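Alanine dehydrogenase (Archaeoglobus fulgidus, PDB 1OMO) catalyses the reversible NAD-dependent oxidative deamination of L-alanine to pyruvate and ammonium, working as a homodimer. Local coordinates at residues Val127-Leu141 / Glu152-Phe166. Sequence-based numbering, arbitrary orientation.
With NAD (nicotinamide-adenine-dinucleotide), chain D.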
ATOM      1  N   VAL A 127       4.095  23.738 -32.705  1.00 22.90           N
ATOM      2  CA  VAL A 127       2.661  23.528 -32.788  1.00 22.66           C
ATOM      3  C   VAL A 127       2.314  22.422 -31.814  1.00 22.61           C
ATOM      4  O   VAL A 127       2.840  21.320 -31.917  1.00 24.69           O
ATOM      5  CB  VAL A 127       2.218  23.143 -34.212  1.00 22.87           C
ATOM      6  CG1 VAL A 127       0.704  23.015 -34.257  1.00 20.80           C
ATOM      7  CG2 VAL A 127       2.674  24.233 -35.220  1.00 22.83           C
ATOM      8  N   PHE A 128       1.448  22.732 -30.856  1.00 20.80           N
ATOM      9  CA  PHE A 128       1.053  21.763 -29.855  1.00 20.88           C
ATOM     10  C   PHE A 128      -0.401  21.422 -29.959  1.00 18.79           C
ATOM     11  O   PHE A 128      -1.247  22.303 -29.876  1.00 18.14           O
ATOM     12  CB  PHE A 128       1.351  22.305 -28.449  1.00 21.07           C
ATOM     13  CG  PHE A 128       2.826  22.387 -28.142  1.00 20.72           C
ATOM     14  CD1 PHE A 128       3.641  23.334 -28.783  1.00 21.63           C
ATOM     15  CD2 PHE A 128       3.418  21.482 -27.271  1.00 19.50           C
ATOM     16  CE1 PHE A 128       5.025  23.365 -28.561  1.00 19.33           C
ATOM     17  CE2 PHE A 128       4.801  21.515 -27.052  1.00 21.71           C
ATOM     18  CZ  PHE A 128       5.596  22.457 -27.703  1.00 19.56           C
ATOM     19  N   GLY A 129      -0.679  20.140 -30.147  1.00 17.47           N
ATOM     20  CA  GLY A 129      -2.048  19.666 -30.234  1.00 15.42           C
ATOM     21  C   GLY A 129      -2.500  18.915 -28.976  1.00 16.17           C
ATOM     22  O   GLY A 129      -1.745  18.133 -28.380  1.00 16.01           O
ATOM     23  N   PHE A 130      -3.735  19.163 -28.557  1.00 15.44           N
ATOM     24  CA  PHE A 130      -4.297  18.511 -27.398  1.00 15.02           C
ATOM     25  C   PHE A 130      -5.594  17.761 -27.722  1.00 16.46           C
ATOM     26  O   PHE A 130      -6.586  18.342 -28.200  1.00 17.37           O
ATOM     27  CB  PHE A 130      -4.561  19.530 -26.289  1.00 16.52           C
ATOM     28  CG  PHE A 130      -3.308  20.136 -25.711  1.00 18.76           C
ATOM     29  CD1 PHE A 130      -2.611  21.123 -26.415  1.00 18.61           C
ATOM     30  CD2 PHE A 130      -2.827  19.723 -24.467  1.00 17.24           C
ATOM     31  CE1 PHE A 130      -1.440  21.699 -25.888  1.00 19.95           C
ATOM     32  CE2 PHE A 130      -1.651  20.290 -23.918  1.00 19.37           C
ATOM     33  CZ  PHE A 130      -0.962  21.278 -24.632  1.00 21.00           C
ATOM     34  N   ILE A 131      -5.570  16.453 -27.504  1.00 15.68           N
ATOM     35  CA  ILE A 131      -6.756  15.635 -27.685  1.00 14.97           C
ATOM     36  C   ILE A 131      -7.210  15.428 -26.244  1.00 16.04           C
ATOM     37  O   ILE A 131      -6.619  14.637 -25.516  1.00 14.77           O
ATOM     38  CB  ILE A 131      -6.432  14.274 -28.301  1.00 15.16           C
ATOM     39  CG1 ILE A 131      -5.690  14.465 -29.626  1.00 15.70           C
ATOM     40  CG2 ILE A 131      -7.701  13.503 -28.516  1.00 13.55           C
ATOM     41  CD1 ILE A 131      -6.440  15.345 -30.616  1.00 14.90           C
ATOM     42  N   GLY A 132      -8.253  16.152 -25.847  1.00 15.93           N
ATOM     43  CA  GLY A 132      -8.770  16.092 -24.496  1.00 16.46           C
ATOM     44  C   GLY A 132      -8.373  17.417 -23.848  1.00 18.49           C
ATOM     45  O   GLY A 132      -7.197  17.786 -23.862  1.00 19.21           O
ATOM     46  N   CYS A 133      -9.333  18.142 -23.294  1.00 18.01           N
ATOM     47  CA  CYS A 133      -9.030  19.435 -22.697  1.00 17.94           C
ATOM     48  C   CYS A 133      -9.520  19.532 -21.260  1.00 19.33           C
ATOM     49  O   CYS A 133     -10.022  20.577 -20.844  1.00 22.11           O
ATOM     50  CB  CYS A 133      -9.624  20.582 -23.543  1.00 16.54           C
ATOM     51  SG  CYS A 133      -8.992  20.672 -25.272  1.00 19.77           S
ATOM     52  N   GLY A 134      -9.388  18.425 -20.521  1.00 18.87           N
ATOM     53  CA  GLY A 134      -9.741  18.382 -19.108  1.00 17.17           C
ATOM     54  C   GLY A 134      -8.539  18.805 -18.241  1.00 19.50           C
ATOM     55  O   GLY A 134      -7.547  19.357 -18.740  1.00 19.52           O
ATOM     56  N   THR A 135      -8.616  18.514 -16.951  1.00 17.66           N
ATOM     57  CA  THR A 135      -7.594  18.888 -16.003  1.00 19.13           C
ATOM     58  C   THR A 135      -6.160  18.630 -16.404  1.00 19.55           C
ATOM     59  O   THR A 135      -5.335  19.531 -16.413  1.00 19.81           O
ATOM     60  CB  THR A 135      -7.843  18.198 -14.658  1.00 20.18           C
ATOM     61  OG1 THR A 135      -9.071  18.684 -14.104  1.00 23.04           O
ATOM     62  CG2 THR A 135      -6.698  18.477 -13.690  1.00 19.62           C
ATOM     63  N   GLN A 136      -5.853  17.387 -16.714  1.00 19.62           N
ATOM     64  CA  GLN A 136      -4.505  17.034 -17.083  1.00 19.51           C
ATOM     65  C   GLN A 136      -3.973  17.832 -18.270  1.00 20.79           C
ATOM     66  O   GLN A 136      -2.761  18.141 -18.309  1.00 21.58           O
ATOM     67  CB  GLN A 136      -4.402  15.537 -17.353  1.00 17.58           C
ATOM     68  CG  GLN A 136      -2.968  15.132 -17.613  1.00 21.08           C
ATOM     69  CD  GLN A 136      -2.013  15.696 -16.557  1.00 23.90           C
ATOM     70  OE1 GLN A 136      -0.869  16.078 -16.868  1.00 17.33           O
ATOM     71  NE2 GLN A 136      -2.482  15.748 -15.291  1.00 23.49           N
ATOM     72  N   ALA A 137      -4.833  18.179 -19.236  1.00 18.38           N
ATOM     73  CA  ALA A 137      -4.331  18.934 -20.380  1.00 18.35           C
ATOM     74  C   ALA A 137      -3.689  20.236 -19.914  1.00 19.31           C
ATOM     75  O   ALA A 137      -2.628  20.610 -20.417  1.00 16.41           O
ATOM     76  CB  ALA A 137      -5.444  19.242 -21.390  1.00 18.56           C
ATOM     77  N   TYR A 138      -4.335  20.921 -18.964  1.00 17.84           N
ATOM     78  CA  TYR A 138      -3.785  22.168 -18.448  1.00 18.52           C
ATOM     79  C   TYR A 138      -2.402  21.924 -17.834  1.00 19.48           C
ATOM     80  O   TYR A 138      -1.457  22.671 -18.116  1.00 19.83           O
ATOM     81  CB  TYR A 138      -4.712  22.802 -17.404  1.00 16.79           C
ATOM     82  CG  TYR A 138      -6.019  23.334 -17.977  1.00 20.10           C
ATOM     83  CD1 TYR A 138      -7.116  22.483 -18.197  1.00 20.69           C
ATOM     84  CD2 TYR A 138      -6.161  24.697 -18.318  1.00 19.88           C
ATOM     85  CE1 TYR A 138      -8.323  22.975 -18.735  1.00 19.03           C
ATOM     86  CE2 TYR A 138      -7.334  25.186 -18.846  1.00 18.55           C
ATOM     87  CZ  TYR A 138      -8.418  24.327 -19.050  1.00 21.90           C
ATOM     88  OH  TYR A 138      -9.593  24.837 -19.563  1.00 18.48           O
ATOM     89  N   PHE A 139      -2.262  20.874 -17.027  1.00 18.43           N
ATOM     90  CA  PHE A 139      -0.961  20.612 -16.425  1.00 19.49           C
ATOM     91  C   PHE A 139       0.092  20.265 -17.455  1.00 19.39           C
ATOM     92  O   PHE A 139       1.245  20.617 -17.302  1.00 17.74           O
ATOM     93  CB  PHE A 139      -1.039  19.502 -15.388  1.00 17.53           C
ATOM     94  CG  PHE A 139      -1.721  19.926 -14.131  1.00 20.81           C
ATOM     95  CD1 PHE A 139      -3.104  19.775 -13.986  1.00 19.56           C
ATOM     96  CD2 PHE A 139      -0.992  20.530 -13.110  1.00 19.89           C
ATOM     97  CE1 PHE A 139      -3.746  20.220 -12.858  1.00 19.74           C
ATOM     98  CE2 PHE A 139      -1.623  20.981 -11.965  1.00 20.37           C
ATOM     99  CZ  PHE A 139      -3.011  20.829 -11.831  1.00 20.79           C
ATOM    100  N   GLN A 140      -0.307  19.577 -18.511  1.00 19.58           N
ATOM    101  CA  GLN A 140       0.647  19.224 -19.541  1.00 20.33           C
ATOM    102  C   GLN A 140       1.101  20.540 -20.219  1.00 21.26           C
ATOM    103  O   GLN A 140       2.296  20.767 -20.415  1.00 21.58           O
ATOM    104  CB  GLN A 140      -0.028  18.295 -20.532  1.00 20.19           C
ATOM    105  CG  GLN A 140       0.898  17.443 -21.304  1.00 24.96           C
ATOM    106  CD  GLN A 140       1.411  16.221 -20.537  1.00 23.76           C
ATOM    107  OE1 GLN A 140       2.393  15.621 -20.947  1.00 24.54           O
ATOM    108  NE2 GLN A 140       0.749  15.848 -19.446  1.00 22.34           N
ATOM    109  N   LEU A 141       0.132  21.395 -20.556  1.00 19.12           N
ATOM    110  CA  LEU A 141       0.383  22.678 -21.203  1.00 19.18           C
ATOM    111  C   LEU A 141       1.372  23.505 -20.391  1.00 20.84           C
ATOM    112  O   LEU A 141       2.320  24.031 -20.944  1.00 20.91           O
ATOM    113  CB  LEU A 141      -0.937  23.442 -21.348  1.00 21.10           C
ATOM    114  CG  LEU A 141      -1.095  24.796 -22.067  1.00 22.49           C
ATOM    115  CD1 LEU A 141      -0.700  25.883 -21.147  1.00 24.61           C
ATOM    116  CD2 LEU A 141      -0.283  24.857 -23.353  1.00 18.94           C
ATOM    117  N   GLU A 152       1.726  27.652 -31.377  1.00 24.52           N
ATOM    118  CA  GLU A 152       0.302  27.523 -31.587  1.00 25.87           C
ATOM    119  C   GLU A 152      -0.300  26.319 -30.882  1.00 25.05           C
ATOM    120  O   GLU A 152       0.320  25.264 -30.805  1.00 26.47           O
ATOM    121  CB  GLU A 152      -0.004  27.390 -33.073  1.00 25.79           C
ATOM    122  CG  GLU A 152      -1.493  27.316 -33.350  1.00 28.02           C
ATOM    123  CD  GLU A 152      -1.802  26.815 -34.755  1.00 28.50           C
ATOM    124  OE1 GLU A 152      -2.989  26.789 -35.146  1.00 27.75           O
ATOM    125  OE2 GLU A 152      -0.852  26.436 -35.462  1.00 28.89           O
ATOM    126  N   VAL A 153      -1.522  26.489 -30.387  1.00 24.48           N
ATOM    127  CA  VAL A 153      -2.242  25.419 -29.710  1.00 21.26           C
ATOM    128  C   VAL A 153      -3.499  25.070 -30.504  1.00 21.85           C
ATOM    129  O   VAL A 153      -4.262  25.951 -30.897  1.00 20.59           O
ATOM    130  CB  VAL A 153      -2.612  25.837 -28.254  1.00 20.03           C
ATOM    131  CG1 VAL A 153      -3.711  24.893 -27.680  1.00 12.55           C
ATOM    132  CG2 VAL A 153      -1.334  25.797 -27.387  1.00 20.31           C
ATOM    133  N   LYS A 154      -3.674  23.778 -30.769  1.00 21.32           N
ATOM    134  CA  LYS A 154      -4.849  23.271 -31.468  1.00 20.43           C
ATOM    135  C   LYS A 154      -5.578  22.366 -30.467  1.00 20.29           C
ATOM    136  O   LYS A 154      -5.049  21.316 -30.092  1.00 21.40           O
ATOM    137  CB  LYS A 154      -4.401  22.493 -32.693  1.00 22.08           C
ATOM    138  CG  LYS A 154      -3.581  23.372 -33.654  1.00 23.75           C
ATOM    139  CD  LYS A 154      -2.877  22.545 -34.715  1.00 23.31           C
ATOM    140  CE  LYS A 154      -3.425  22.764 -36.089  1.00 23.69           C
ATOM    141  NZ  LYS A 154      -2.657  21.893 -37.017  1.00 24.05           N
ATOM    142  N   ALA A 155      -6.779  22.756 -30.037  1.00 16.76           N
ATOM    143  CA  ALA A 155      -7.494  21.989 -29.018  1.00 17.75           C
ATOM    144  C   ALA A 155      -8.796  21.275 -29.378  1.00 16.00           C
ATOM    145  O   ALA A 155      -9.726  21.876 -29.899  1.00 19.18           O
ATOM    146  CB  ALA A 155      -7.742  22.896 -27.815  1.00 17.00           C
ATOM    147  N   TYR A 156      -8.872  20.000 -29.054  1.00 16.22           N
ATOM    148  CA  TYR A 156     -10.070  19.225 -29.326  1.00 18.30           C
ATOM    149  C   TYR A 156     -10.601  18.457 -28.132  1.00 20.32           C
ATOM    150  O   TYR A 156      -9.856  17.733 -27.467  1.00 21.88           O
ATOM    151  CB  TYR A 156      -9.833  18.191 -30.423  1.00 18.36           C
ATOM    152  CG  TYR A 156     -10.986  17.188 -30.528  1.00 20.34           C
ATOM    153  CD1 TYR A 156     -10.904  15.919 -29.928  1.00 19.11           C
ATOM    154  CD2 TYR A 156     -12.180  17.529 -31.198  1.00 17.80           C
ATOM    155  CE1 TYR A 156     -11.981  15.012 -29.992  1.00 19.98           C
ATOM    156  CE2 TYR A 156     -13.262  16.635 -31.257  1.00 20.99           C
ATOM    157  CZ  TYR A 156     -13.155  15.381 -30.655  1.00 22.73           C
ATOM    158  OH  TYR A 156     -14.233  14.519 -30.695  1.00 26.01           O
ATOM    159  N   ASP A 157     -11.895  18.570 -27.877  1.00 20.52           N
ATOM    160  CA  ASP A 157     -12.501  17.801 -26.789  1.00 21.84           C
ATOM    161  C   ASP A 157     -13.884  17.446 -27.311  1.00 21.85           C
ATOM    162  O   ASP A 157     -14.417  18.205 -28.113  1.00 22.10           O
ATOM    163  CB  ASP A 157     -12.599  18.663 -25.515  1.00 21.83           C
ATOM    164  CG  ASP A 157     -12.853  17.830 -24.226  1.00 23.59           C
ATOM    165  OD1 ASP A 157     -12.039  17.926 -23.265  1.00 23.94           O
ATOM    166  OD2 ASP A 157     -13.859  17.090 -24.165  1.00 19.10           O
ATOM    167  N   VAL A 158     -14.450  16.297 -26.921  1.00 22.56           N
ATOM    168  CA  VAL A 158     -15.807  15.959 -27.373  1.00 23.17           C
ATOM    169  C   VAL A 158     -16.756  16.959 -26.743  1.00 23.42           C
ATOM    170  O   VAL A 158     -17.888  17.129 -27.190  1.00 24.55           O
ATOM    171  CB  VAL A 158     -16.309  14.551 -26.938  1.00 24.00           C
ATOM    172  CG1 VAL A 158     -15.687  13.478 -27.801  1.00 25.96           C
ATOM    173  CG2 VAL A 158     -16.040  14.315 -25.432  1.00 23.43           C
ATOM    174  N   ARG A 159     -16.309  17.591 -25.671  1.00 22.43           N
ATOM    175  CA  ARG A 159     -17.120  18.607 -25.022  1.00 23.03           C
ATOM    176  C   ARG A 159     -16.536  19.937 -25.489  1.00 23.60           C
ATOM    177  O   ARG A 159     -15.481  20.370 -25.008  1.00 22.29           O
ATOM    178  CB  ARG A 159     -17.030  18.506 -23.502  1.00 24.11           C
ATOM    179  CG  ARG A 159     -17.831  17.373 -22.870  1.00 25.46           C
ATOM    180  CD  ARG A 159     -17.751  17.519 -21.362  1.00 28.50           C
ATOM    181  NE  ARG A 159     -18.567  16.561 -20.639  1.00 31.39           N
ATOM    182  CZ  ARG A 159     -18.313  15.254 -20.553  1.00 34.68           C
ATOM    183  NH1 ARG A 159     -19.132  14.469 -19.854  1.00 36.29           N
ATOM    184  NH2 ARG A 159     -17.248  14.722 -21.155  1.00 34.05           N
ATOM    185  N   GLU A 160     -17.225  20.574 -26.432  1.00 22.97           N
ATOM    186  CA  GLU A 160     -16.750  21.831 -26.990  1.00 23.24           C
ATOM    187  C   GLU A 160     -16.563  22.879 -25.928  1.00 22.42           C
ATOM    188  O   GLU A 160     -15.649  23.685 -26.013  1.00 23.67           O
ATOM    189  CB  GLU A 160     -17.691  22.346 -28.098  1.00 25.84           C
ATOM    190  CG  GLU A 160     -16.985  23.280 -29.131  1.00 30.47           C
ATOM    191  CD  GLU A 160     -17.930  23.831 -30.195  1.00 33.42           C
ATOM    192  OE1 GLU A 160     -18.433  23.034 -31.031  1.00 36.76           O
ATOM    193  OE2 GLU A 160     -18.179  25.063 -30.188  1.00 32.74           O
ATOM    194  N   LYS A 161     -17.412  22.877 -24.908  1.00 22.34           N
ATOM    195  CA  LYS A 161     -17.261  23.861 -23.851  1.00 21.26           C
ATOM    196  C   LYS A 161     -15.850  23.778 -23.216  1.00 21.83           C
ATOM    197  O   LYS A 161     -15.231  24.790 -22.942  1.00 23.04           O
ATOM    198  CB  LYS A 161     -18.297  23.615 -22.780  1.00 22.68           C
ATOM    199  CG  LYS A 161     -18.443  24.748 -21.792  1.00 25.50           C
ATOM    200  CD  LYS A 161     -19.200  24.272 -20.561  1.00 26.39           C
ATOM    201  CE  LYS A 161     -19.734  25.446 -19.764  1.00 28.33           C
ATOM    202  NZ  LYS A 161     -20.763  26.154 -20.576  1.00 31.53           N
ATOM    203  N   ALA A 162     -15.350  22.568 -22.995  1.00 18.71           N
ATOM    204  CA  ALA A 162     -14.046  22.381 -22.388  1.00 20.14           C
ATOM    205  C   ALA A 162     -12.920  22.848 -23.338  1.00 20.47           C
ATOM    206  O   ALA A 162     -11.952  23.466 -22.889  1.00 20.00           O
ATOM    207  CB  ALA A 162     -13.846  20.894 -21.979  1.00 15.83           C
ATOM    208  N   ALA A 163     -13.041  22.573 -24.633  1.00 19.80           N
ATOM    209  CA  ALA A 163     -11.996  23.008 -25.576  1.00 21.87           C
ATOM    210  C   ALA A 163     -11.917  24.541 -25.639  1.00 21.62           C
ATOM    211  O   ALA A 163     -10.842  25.115 -25.640  1.00 23.00           O
ATOM    212  CB  ALA A 163     -12.252  22.400 -26.981  1.00 18.26           C
ATOM    213  N   LYS A 164     -13.064  25.202 -25.665  1.00 23.80           N
ATOM    214  CA  LYS A 164     -13.089  26.663 -25.714  1.00 24.94           C
ATOM    215  C   LYS A 164     -12.487  27.273 -24.459  1.00 24.96           C
ATOM    216  O   LYS A 164     -11.772  28.280 -24.520  1.00 24.69           O
ATOM    217  CB  LYS A 164     -14.525  27.175 -25.914  1.00 25.55           C
ATOM    218  CG  LYS A 164     -15.003  27.077 -27.359  1.00 29.43           C
ATOM    219  CD  LYS A 164     -16.441  27.543 -27.539  1.00 30.93           C
ATOM    220  CE  LYS A 164     -16.852  27.413 -29.018  1.00 33.85           C
ATOM    221  NZ  LYS A 164     -18.302  27.717 -29.331  1.00 34.68           N
ATOM    222  N   LYS A 165     -12.778  26.672 -23.315  1.00 24.29           N
ATOM    223  CA  LYS A 165     -12.208  27.169 -22.083  1.00 24.22           C
ATOM    224  C   LYS A 165     -10.678  27.022 -22.114  1.00 24.21           C
ATOM    225  O   LYS A 165      -9.961  27.946 -21.761  1.00 24.80           O
ATOM    226  CB  LYS A 165     -12.766  26.400 -20.890  1.00 27.85           C
ATOM    227  CG  LYS A 165     -12.162  26.851 -19.570  1.00 32.50           C
ATOM    228  CD  LYS A 165     -12.679  26.059 -18.378  1.00 36.23           C
ATOM    229  CE  LYS A 165     -12.690  26.927 -17.131  1.00 38.69           C
ATOM    230  NZ  LYS A 165     -12.767  26.069 -15.928  1.00 42.32           N
ATOM    231  N   PHE A 166     -10.177  25.862 -22.534  1.00 22.15           N
ATOM    232  CA  PHE A 166      -8.732  25.638 -22.575  1.00 23.65           C
ATOM    233  C   PHE A 166      -8.133  26.650 -23.566  1.00 23.59           C
ATOM    234  O   PHE A 166      -7.095  27.244 -23.321  1.00 23.67           O
ATOM    235  CB  PHE A 166      -8.445  24.156 -22.974  1.00 23.13           C
ATOM    236  CG  PHE A 166      -6.973  23.819 -23.211  1.00 22.52           C
ATOM    237  CD1 PHE A 166      -6.428  23.906 -24.494  1.00 20.78           C
ATOM    238  CD2 PHE A 166      -6.144  23.395 -22.160  1.00 22.46           C
ATOM    239  CE1 PHE A 166      -5.092  23.579 -24.738  1.00 19.24           C
ATOM    240  CE2 PHE A 166      -4.792  23.066 -22.395  1.00 19.03           C
ATOM    241  CZ  PHE A 166      -4.270  23.157 -23.679  1.00 19.57           C
TER
HETATM  242  PA  NAD D 400     -11.120  14.940 -17.048  1.00 42.62           P
HETATM  243  O1A NAD D 400     -12.381  14.157 -17.034  1.00 41.84           O
HETATM  244  O2A NAD D 400     -11.103  16.328 -16.393  1.00 43.02           O
HETATM  245  O5B NAD D 400     -10.358  15.157 -18.498  1.00 39.47           O
HETATM  246  C5B NAD D 400     -10.627  14.283 -19.673  1.00 35.24           C
HETATM  247  C4B NAD D 400     -11.181  15.202 -20.794  1.00 32.55           C
HETATM  248  O4B NAD D 400     -11.365  14.255 -21.936  1.00 28.95           O
HETATM  249  C3B NAD D 400     -12.652  15.804 -20.596  1.00 31.27           C
HETATM  250  O3B NAD D 400     -12.646  17.279 -20.754  1.00 28.82           O
HETATM  251  C2B NAD D 400     -13.545  15.085 -21.636  1.00 28.97           C
HETATM  252  O2B NAD D 400     -14.678  15.713 -22.114  1.00 27.63           O
HETATM  253  C1B NAD D 400     -12.470  14.688 -22.695  1.00 29.36           C
HETATM  254  N9A NAD D 400     -12.808  13.520 -23.454  1.00 28.41           N
HETATM  255  C8A NAD D 400     -13.408  12.328 -23.102  1.00 30.16           C
HETATM  256  N7A NAD D 400     -13.526  11.484 -24.105  1.00 31.29           N
HETATM  257  C5A NAD D 400     -13.015  12.064 -25.183  1.00 26.49           C
HETATM  258  C6A NAD D 400     -12.860  11.606 -26.565  1.00 26.41           C
HETATM  259  N6A NAD D 400     -13.286  10.433 -26.956  1.00 24.99           N
HETATM  260  N1A NAD D 400     -12.251  12.516 -27.411  1.00 24.17           N
HETATM  261  C2A NAD D 400     -11.815  13.739 -27.029  1.00 27.02           C
HETATM  262  N3A NAD D 400     -11.949  14.225 -25.709  1.00 25.01           N
HETATM  263  C4A NAD D 400     -12.539  13.342 -24.819  1.00 27.03           C
HETATM  264  O3  NAD D 400      -9.744  14.186 -16.493  1.00 35.43           O
HETATM  265  PN  NAD D 400      -8.126  14.646 -16.251  1.00 38.15           P
HETATM  266  O1N NAD D 400      -7.940  15.999 -16.888  1.00 40.39           O
HETATM  267  O2N NAD D 400      -7.754  14.371 -14.808  1.00 37.75           O
HETATM  268  O5D NAD D 400      -7.429  13.485 -17.254  1.00 39.15           O
HETATM  269  C5D NAD D 400      -8.132  12.102 -16.995  1.00 41.45           C
HETATM  270  C4D NAD D 400      -7.444  10.975 -17.692  1.00 44.01           C
HETATM  271  O4D NAD D 400      -5.974  10.997 -17.249  1.00 45.94           O
HETATM  272  C3D NAD D 400      -7.940   9.545 -17.307  1.00 43.52           C
HETATM  273  O3D NAD D 400      -7.679   8.580 -18.343  1.00 42.92           O
HETATM  274  C2D NAD D 400      -7.121   9.306 -16.035  1.00 42.97           C
HETATM  275  O2D NAD D 400      -7.268   8.042 -15.477  1.00 41.14           O
HETATM  276  C1D NAD D 400      -5.662   9.727 -16.546  1.00 44.29           C
HETATM  277  N1N NAD D 400      -4.613  10.188 -15.571  1.00 44.63           N
HETATM  278  C2N NAD D 400      -3.338   9.497 -15.764  1.00 44.12           C
HETATM  279  C3N NAD D 400      -2.256  10.047 -14.986  1.00 44.92           C
HETATM  280  C7N NAD D 400      -0.831   9.255 -15.201  1.00 45.93           C
HETATM  281  O7N NAD D 400       0.031   9.321 -14.278  1.00 46.39           O
HETATM  282  N7N NAD D 400      -0.640   8.578 -16.378  1.00 46.40           N
HETATM  283  C4N NAD D 400      -2.321  11.156 -14.109  1.00 43.63           C
HETATM  284  C5N NAD D 400      -3.648  11.745 -14.021  1.00 43.73           C
HETATM  285  C6N NAD D 400      -4.759  11.273 -14.738  1.00 44.10           C
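Strands 127-131 and 152-156 run parallel, their axes 4.7 Å apart at 16°, joined by five backbone hydrogen bonds from F128 N to E152 O at one end to G132 N to Y156 O at the other. On the sheet face that carries F128, F130, V153 and A155, F166 drops in from helix 160-166. With its CG anti to the backbone N (chi1 173°), the ring turns its edge to two aromatic faces: CZ stands over the centre of the F130 ring, with the centroids of the F130 and F166 rings 4.8 Å apart, and CD2 stands over the centre of the Y138 ring, the two rings meeting edge-to-face. L141 CG lies 3.9 Å from F166 CZ. C133 fills the next position: its SG touches A155 CB at 3.6 Å and lies obliquely off the F166 ring.

Beyond the strand ends, D157 joins both segments to the cofactor. OD1 accepts from C133 N at 2.7 Å, 28° out of the carboxylate plane, and from the ribose O3B of NAD; OD2 takes NAD O2B at 2.6 Å and closes an Asx turn with R159 N, while R159 NH2 also donates to O2B. An alanine here removes both oxygens and would probably leave C133 N and the adenosine-ribose hydroxyls O2B and O3B without this acceptor, and R159 N without its Asx-turn partner. G132 and G134 bring the loop close to NAD, and Q136 N at the helix start bonds a phosphate oxygen, consistent with the GxGxxA fingerprint of a Rossmann fold.

Helix 135-147 is the crossover of this beta-alpha-beta unit; strand 190-193 flanks 127-131, strand 177-179 lies beyond 152-156, and helix 102-120 touches T135 and Q136.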